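Local coordinates for austinoid biosynthesis clusters protein H (Emericella nidulans FGSC A4, PDB 5X9K) that takes part in the biosynthesis of the fungal meroterpenoids austinol and dehydroaustinol as a homodimeric isomerase of the trt14 family, at residues D96-V101 with V110-G115; S119-F124 with E161-A166. All blocks are in the same frame, centred on the assembly; numbering follows the deposited sequence.

Contact 1: residues D96-V101 with V110-G115; sequences DGAEPV and VLHIEG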
ATOM      1  N   ASP A  96      12.271  -0.788  -9.415  1.00 30.03           N
ATOM      2  CA  ASP A  96      12.607  -1.449 -10.672  1.00 31.64           C
ATOM      3  C   ASP A  96      11.889  -2.787 -10.761  1.00 30.64           C
ATOM      4  O   ASP A  96      11.805  -3.536  -9.781  1.00 32.10           O
ATOM      5  CB  ASP A  96      14.123  -1.646 -10.803  1.00 38.53           C
ATOM      6  CG  ASP A  96      14.557  -2.017 -12.232  1.00 40.09           C
ATOM      7  OD1 ASP A  96      14.125  -1.349 -13.197  1.00 43.97           O
ATOM      8  OD2 ASP A  96      15.351  -2.969 -12.395  1.00 41.44           O
ATOM      9  N   GLY A  97      11.348  -3.069 -11.944  1.00 32.20           N
ATOM     10  CA  GLY A  97      10.519  -4.234 -12.160  1.00 34.62           C
ATOM     11  C   GLY A  97       9.060  -4.046 -11.814  1.00 28.58           C
ATOM     12  O   GLY A  97       8.229  -4.869 -12.229  1.00 29.71           O
ATOM     13  N   ALA A  98       8.714  -2.986 -11.078  1.00 26.84           N
ATOM     14  CA  ALA A  98       7.334  -2.740 -10.656  1.00 28.99           C
ATOM     15  C   ALA A  98       6.621  -1.965 -11.754  1.00 26.91           C
ATOM     16  O   ALA A  98       6.664  -0.733 -11.798  1.00 22.81           O
ATOM     17  CB  ALA A  98       7.295  -1.984  -9.334  1.00 22.37           C
ATOM     18  N   GLU A  99       5.944  -2.686 -12.641  1.00 27.13           N
ATOM     19  CA  GLU A  99       5.224  -2.022 -13.723  1.00 27.30           C
ATOM     20  C   GLU A  99       3.997  -1.288 -13.173  1.00 25.35           C
ATOM     21  O   GLU A  99       3.277  -1.832 -12.326  1.00 25.19           O
ATOM     22  CB  GLU A  99       4.816  -3.026 -14.797  1.00 36.16           C
ATOM     23  CG  GLU A  99       5.738  -2.981 -16.016  1.00 46.59           C
ATOM     24  CD  GLU A  99       5.589  -4.184 -16.933  1.00 60.94           C
ATOM     25  OE1 GLU A  99       4.559  -4.278 -17.639  1.00 64.26           O
ATOM     26  OE2 GLU A  99       6.508  -5.035 -16.945  1.00 61.93           O
ATOM     27  N   PRO A 100       3.757  -0.054 -13.607  1.00 21.49           N
ATOM     28  CA  PRO A 100       2.564   0.664 -13.134  1.00 20.96           C
ATOM     29  C   PRO A 100       1.287  -0.071 -13.494  1.00 22.00           C
ATOM     30  O   PRO A 100       1.165  -0.672 -14.564  1.00 23.63           O
ATOM     31  CB  PRO A 100       2.660   2.012 -13.864  1.00 19.69           C
ATOM     32  CG  PRO A 100       4.135   2.176 -14.128  1.00 24.07           C
ATOM     33  CD  PRO A 100       4.615   0.790 -14.445  1.00 22.93           C
ATOM     34  N   VAL A 101       0.329  -0.019 -12.581  1.00 19.83           N
ATOM     35  CA  VAL A 101      -1.008  -0.552 -12.788  1.00 18.41           C
ATOM     36  C   VAL A 101      -1.930   0.625 -13.073  1.00 18.65           C
ATOM     37  O   VAL A 101      -2.063   1.537 -12.242  1.00 18.34           O
ATOM     38  CB  VAL A 101      -1.482  -1.347 -11.562  1.00 19.79           C
ATOM     39  CG1 VAL A 101      -2.885  -1.837 -11.773  1.00 19.09           C
ATOM     40  CG2 VAL A 101      -0.525  -2.514 -11.318  1.00 20.37           C
ATOM     41  N   VAL A 110      -1.447   3.128 -10.198  1.00 12.21           N
ATOM     42  CA  VAL A 110      -0.965   2.476  -8.982  1.00 12.90           C
ATOM     43  C   VAL A 110       0.527   2.230  -9.134  1.00 13.10           C
ATOM     44  O   VAL A 110       0.966   1.643 -10.135  1.00 12.47           O
ATOM     45  CB  VAL A 110      -1.706   1.158  -8.708  1.00 15.34           C
ATOM     46  CG1 VAL A 110      -1.219   0.559  -7.384  1.00 12.98           C
ATOM     47  CG2 VAL A 110      -3.200   1.406  -8.635  1.00 14.97           C
ATOM     48  N   LEU A 111       1.307   2.658  -8.137  1.00 11.36           N
ATOM     49  CA  LEU A 111       2.762   2.595  -8.211  1.00 10.42           C
ATOM     50  C   LEU A 111       3.332   2.015  -6.931  1.00 12.37           C
ATOM     51  O   LEU A 111       2.925   2.403  -5.835  1.00 13.85           O
ATOM     52  CB  LEU A 111       3.365   3.980  -8.424  1.00 13.20           C
ATOM     53  CG  LEU A 111       2.966   4.705  -9.706  1.00 14.93           C
ATOM     54  CD1 LEU A 111       3.394   6.157  -9.652  1.00 13.71           C
ATOM     55  CD2 LEU A 111       3.598   4.004 -10.906  1.00 15.05           C
ATOM     56  N   HIS A 112       4.294   1.105  -7.080  1.00 11.63           N
ATOM     57  CA  HIS A 112       5.108   0.654  -5.959  1.00 16.19           C
ATOM     58  C   HIS A 112       6.342   1.557  -5.904  1.00 15.43           C
ATOM     59  O   HIS A 112       7.217   1.488  -6.775  1.00 14.87           O
ATOM     60  CB  HIS A 112       5.458  -0.826  -6.127  1.00 13.02           C
ATOM     61  CG  HIS A 112       6.149  -1.415  -4.946  1.00 13.07           C
ATOM     62  ND1 HIS A 112       6.711  -2.673  -4.968  1.00 12.92           N
ATOM     63  CD2 HIS A 112       6.360  -0.925  -3.701  1.00 19.06           C
ATOM     64  CE1 HIS A 112       7.257  -2.923  -3.794  1.00 15.40           C
ATOM     65  NE2 HIS A 112       7.054  -1.881  -3.004  1.00 17.78           N
ATOM     66  N   ILE A 113       6.404   2.414  -4.879  1.00 13.75           N
ATOM     67  CA  ILE A 113       7.350   3.520  -4.793  1.00 14.68           C
ATOM     68  C   ILE A 113       8.398   3.240  -3.725  1.00 16.39           C
ATOM     69  O   ILE A 113       8.074   2.737  -2.643  1.00 14.69           O
ATOM     70  CB  ILE A 113       6.605   4.825  -4.458  1.00 15.76           C
ATOM     71  CG1 ILE A 113       5.649   5.193  -5.586  1.00 15.04           C
ATOM     72  CG2 ILE A 113       7.594   5.967  -4.143  1.00 16.41           C
ATOM     73  CD1 ILE A 113       6.348   5.765  -6.758  1.00 17.17           C
ATOM     74  N   GLU A 114       9.640   3.631  -4.010  1.00 13.65           N
ATOM     75  CA  GLU A 114      10.717   3.695  -3.025  1.00 15.35           C
ATOM     76  C   GLU A 114      11.079   5.152  -2.779  1.00 19.17           C
ATOM     77  O   GLU A 114      11.264   5.919  -3.727  1.00 16.65           O
ATOM     78  CB  GLU A 114      11.946   2.937  -3.526  1.00 24.19           C
ATOM     79  CG  GLU A 114      11.797   1.430  -3.540  1.00 24.20           C
ATOM     80  CD  GLU A 114      13.029   0.755  -4.108  1.00 36.48           C
ATOM     81  OE1 GLU A 114      13.710   1.387  -4.946  1.00 30.04           O
ATOM     82  OE2 GLU A 114      13.315  -0.395  -3.706  1.00 38.47           O
ATOM     83  N   GLY A 115      11.169   5.539  -1.501  1.00 14.93           N
ATOM     84  CA  GLY A 115      11.684   6.841  -1.110  1.00 15.09           C
ATOM     85  C   GLY A 115      13.013   6.673  -0.390  1.00 17.07           C
ATOM     86  O   GLY A 115      13.130   5.857   0.520  1.00 17.65           O
TER
HETATM   87  O   HOH W   1       4.823   0.407  -9.901  1.00 17.82           O
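The backbone N of Val-110 donates to the carbonyl O of Val-101 at 2.7 Å, with 162° at the hydrogen. The return bond, from Val-101 N to Val-110 O, spans 3.0 Å and is likewise nearly straight, so the two valines form an antiparallel hydrogen-bonded pair. Val-110 O also receives a CA-H contact from Pro-100, whose CA stands 3.5 Å from that oxygen. The valine side chains leave on the same face of the sheet and meet at their roots, Val-101 CB lying 3.8 Å from Val-110 CB. In each, CG1 is anti to the backbone N, and CG2 of Val-110 turns beside its own N, near Val-101 O. Residues 96-100 form the loop by which strand 87-94 leaves strand 108-119 before strand 101-103 rejoins it, both strands pairing with strand 108-119 at one side of the chain's curled mixed sheet, with the loop as the break between them. Where the backbones have separated, a water bridges them, donating to Ala-98 O at 2.9 Å and accepting from His-112 N at 3.0 Å. Ala-98 CB rests against His-112 CB, and the imidazole leads onward (CG anti to N, chi1 -173°) to a hydrogen bond between NE2 and Glu-127 OE1 and edge-to-face meetings with Phe-61 and Phe-145 of the second subunit. From the other sheet face, Leu-111 passes its CD2 branch against CB and CG of Pro-100, 3.7 Å from each, under helix 26-38, where Val-37 touches Leu-111 and Leu-30 touches the proline.

Contact 2: residues S119-F124 with E161-A166; sequences SLVGRF and EAHFSA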
ATOM      1  N   SER A 119      19.089  12.416   5.391  1.00 18.55           N
ATOM      2  CA  SER A 119      18.368  13.318   6.267  1.00 18.67           C
ATOM      3  C   SER A 119      19.241  13.748   7.435  1.00 19.83           C
ATOM      4  O   SER A 119      20.321  13.207   7.682  1.00 21.46           O
ATOM      5  CB  SER A 119      17.078  12.675   6.800  1.00 20.29           C
ATOM      6  OG  SER A 119      17.357  11.877   7.925  1.00 21.70           O
ATOM      7  N   LEU A 120      18.721  14.742   8.151  1.00 22.37           N
ATOM      8  CA  LEU A 120      19.267  15.264   9.391  1.00 26.74           C
ATOM      9  C   LEU A 120      19.741  14.157  10.329  1.00 27.14           C
ATOM     10  O   LEU A 120      20.753  14.315  11.021  1.00 28.85           O
ATOM     11  CB  LEU A 120      18.193  16.117  10.067  1.00 24.15           C
ATOM     12  CG  LEU A 120      18.548  17.118  11.151  1.00 36.84           C
ATOM     13  CD1 LEU A 120      19.720  17.976  10.714  1.00 45.04           C
ATOM     14  CD2 LEU A 120      17.323  17.979  11.413  1.00 40.66           C
ATOM     15  N   VAL A 121      19.014  13.037  10.360  1.00 22.84           N
ATOM     16  CA  VAL A 121      19.311  11.944  11.284  1.00 26.29           C
ATOM     17  C   VAL A 121      19.750  10.716  10.500  1.00 28.10           C
ATOM     18  O   VAL A 121      19.531   9.578  10.930  1.00 31.91           O
ATOM     19  CB  VAL A 121      18.103  11.623  12.189  1.00 24.37           C
ATOM     20  CG1 VAL A 121      17.776  12.807  13.071  1.00 23.85           C
ATOM     21  CG2 VAL A 121      16.888  11.240  11.356  1.00 25.03           C
ATOM     22  N   GLY A 122      20.380  10.929   9.357  1.00 23.50           N
ATOM     23  CA  GLY A 122      20.990   9.843   8.631  1.00 22.92           C
ATOM     24  C   GLY A 122      20.143   9.348   7.478  1.00 25.25           C
ATOM     25  O   GLY A 122      19.208  10.005   7.021  1.00 22.45           O
ATOM     26  N   ARG A 123      20.491   8.151   7.010  1.00 19.70           N
ATOM     27  CA  ARG A 123      19.868   7.581   5.822  1.00 23.45           C
ATOM     28  C   ARG A 123      18.411   7.211   6.091  1.00 22.51           C
ATOM     29  O   ARG A 123      18.079   6.630   7.130  1.00 23.65           O
ATOM     30  CB  ARG A 123      20.653   6.345   5.382  1.00 24.82           C
ATOM     31  CG  ARG A 123      20.285   5.803   4.034  1.00 29.32           C
ATOM     32  CD  ARG A 123      20.763   6.735   2.936  1.00 23.86           C
ATOM     33  NE  ARG A 123      20.372   6.206   1.640  1.00 25.52           N
ATOM     34  CZ  ARG A 123      20.320   6.915   0.523  1.00 22.22           C
ATOM     35  NH1 ARG A 123      20.621   8.209   0.531  1.00 24.62           N
ATOM     36  NH2 ARG A 123      19.938   6.324  -0.597  1.00 23.39           N
ATOM     37  N   PHE A 124      17.536   7.557   5.148  1.00 18.10           N
ATOM     38  CA  PHE A 124      16.134   7.149   5.182  1.00 21.02           C
ATOM     39  C   PHE A 124      15.838   6.404   3.894  1.00 21.24           C
ATOM     40  O   PHE A 124      16.096   6.922   2.803  1.00 19.14           O
ATOM     41  CB  PHE A 124      15.203   8.352   5.331  1.00 20.25           C
ATOM     42  CG  PHE A 124      13.744   7.987   5.451  1.00 20.66           C
ATOM     43  CD1 PHE A 124      13.318   7.088   6.418  1.00 18.85           C
ATOM     44  CD2 PHE A 124      12.799   8.570   4.615  1.00 21.77           C
ATOM     45  CE1 PHE A 124      11.978   6.773   6.536  1.00 23.46           C
ATOM     46  CE2 PHE A 124      11.465   8.264   4.717  1.00 22.62           C
ATOM     47  CZ  PHE A 124      11.041   7.364   5.675  1.00 18.59           C
ATOM     48  N   GLU A 161      12.453  12.935  16.431  1.00 26.66           N
ATOM     49  CA  GLU A 161      12.058  13.412  17.758  1.00 29.49           C
ATOM     50  C   GLU A 161      13.223  13.381  18.742  1.00 29.16           C
ATOM     51  O   GLU A 161      13.425  14.337  19.503  1.00 29.30           O
ATOM     52  CB  GLU A 161      10.894  12.576  18.301  1.00 32.45           C
ATOM     53  CG  GLU A 161       9.538  12.908  17.692  1.00 39.68           C
ATOM     54  CD  GLU A 161       8.896  14.134  18.319  1.00 46.76           C
ATOM     55  OE1 GLU A 161       9.423  14.624  19.340  1.00 44.86           O
ATOM     56  OE2 GLU A 161       7.860  14.603  17.794  1.00 46.85           O
ATOM     57  N   ALA A 162      13.980  12.282  18.770  1.00 27.39           N
ATOM     58  CA  ALA A 162      15.129  12.215  19.666  1.00 28.66           C
ATOM     59  C   ALA A 162      16.167  13.277  19.317  1.00 31.45           C
ATOM     60  O   ALA A 162      16.833  13.823  20.211  1.00 27.46           O
ATOM     61  CB  ALA A 162      15.753  10.817  19.616  1.00 25.83           C
ATOM     62  N   HIS A 163      16.318  13.571  18.024  1.00 27.87           N
ATOM     63  CA  HIS A 163      17.249  14.599  17.576  1.00 29.68           C
ATOM     64  C   HIS A 163      16.853  15.966  18.120  1.00 30.94           C
ATOM     65  O   HIS A 163      17.662  16.656  18.752  1.00 31.29           O
ATOM     66  CB  HIS A 163      17.293  14.612  16.047  1.00 27.59           C
ATOM     67  CG  HIS A 163      18.268  15.597  15.472  1.00 32.19           C
ATOM     68  ND1 HIS A 163      19.545  15.245  15.090  1.00 26.10           N
ATOM     69  CD2 HIS A 163      18.150  16.922  15.216  1.00 34.80           C
ATOM     70  CE1 HIS A 163      20.172  16.311  14.625  1.00 30.94           C
ATOM     71  NE2 HIS A 163      19.350  17.342  14.696  1.00 28.25           N
ATOM     72  N   PHE A 164      15.598  16.367  17.894  1.00 27.95           N
ATOM     73  CA  PHE A 164      15.139  17.663  18.377  1.00 32.31           C
ATOM     74  C   PHE A 164      15.084  17.715  19.894  1.00 33.53           C
ATOM     75  O   PHE A 164      15.359  18.765  20.483  1.00 34.86           O
ATOM     76  CB  PHE A 164      13.770  17.995  17.786  1.00 34.63           C
ATOM     77  CG  PHE A 164      13.848  18.674  16.455  1.00 43.78           C
ATOM     78  CD1 PHE A 164      14.427  18.032  15.371  1.00 43.37           C
ATOM     79  CD2 PHE A 164      13.361  19.963  16.289  1.00 50.64           C
ATOM     80  CE1 PHE A 164      14.515  18.657  14.142  1.00 52.00           C
ATOM     81  CE2 PHE A 164      13.440  20.594  15.064  1.00 56.87           C
ATOM     82  CZ  PHE A 164      14.019  19.940  13.987  1.00 57.54           C
ATOM     83  N   SER A 165      14.745  16.599  20.543  1.00 29.72           N
ATOM     84  CA  SER A 165      14.770  16.574  22.001  1.00 32.45           C
ATOM     85  C   SER A 165      16.173  16.831  22.535  1.00 35.82           C
ATOM     86  O   SER A 165      16.330  17.468  23.585  1.00 36.72           O
ATOM     87  CB  SER A 165      14.242  15.237  22.517  1.00 33.71           C
ATOM     88  OG  SER A 165      14.394  15.168  23.922  1.00 39.85           O
ATOM     89  N   ALA A 166      17.198  16.347  21.830  1.00 28.09           N
ATOM     90  CA  ALA A 166      18.577  16.567  22.248  1.00 32.33           C
ATOM     91  C   ALA A 166      19.041  17.993  21.981  1.00 37.12           C
ATOM     92  O   ALA A 166      19.849  18.522  22.752  1.00 35.67           O
ATOM     93  CB  ALA A 166      19.510  15.580  21.545  1.00 29.00           C
TER
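A tight beta-hairpin, in which a type I turn from Ser-119 to Gly-122 joins strands 108-119 and 122-134, presents its two corner side chains to the C-terminal helix. Leu-120 and Val-121 both meet His-163. The CG of Leu-120 sits over one face of the imidazole, 4.0 Å from its centroid and 27° off the ring normal, a CH-pi contact displaced toward the rim, with NE2 the nearest ring atom at 3.6 Å. The two side chains cross at about a right angle. Val-121 works nearer the root of the histidine: its CG1 lies 3.5 Å from His-163 CB and 3.6 Å from ND1. That methyl is anti to the carbonyl carbon (chi1 -64°), while the histidine ring reaches the turn with CG anti to its own N. The next residue of the helix, Phe-164, adds a lighter touch, CE1 meeting Leu-120 CD2 at 4.0 Å. No hydrogen bond links the segments; the turn has its own internal bonds. Ser-119 OG accepts from Val-121 N at 3.2 Å, making an ST turn, and donates to Gly-122 O at 2.8 Å, tilted from the carbonyl plane; the same carbonyl also accepts from Ser-119 N. The positive phi of Gly-122 (100°) carries the chain into the return strand. Helix 150-167 thus runs past the hairpin tip, the indole NE1 of Trp-156 hydrogen-bonded to Ser-119 OG and Trp-156, Lys-159 and Ile-160 packed on Val-121, while Phe-86, at the end of helix 73-86, meets the ring of Phe-164.

How the contacts relate
The two contacts follow each other along the chain, contact 1 closing before contact 2 opens, and they lie about 28 Å apart between centres. Strand 108-119 joins them: it carries 110-115 and runs into the hairpin of 119-124, whose second strand, 122-134, is its neighbour in the sheet. Contact 1 is a buried strand pairing about 13 Å from the centre of the chain and reaches the second subunit, whereas contact 2 is a surface contact about 20 Å out that the partner subunit does not touch. Contact 1 thus pairs a short strand with the sheet close to the second subunit, and contact 2 packs the C-terminal helix on the turn between strands 108-119 and 122-134.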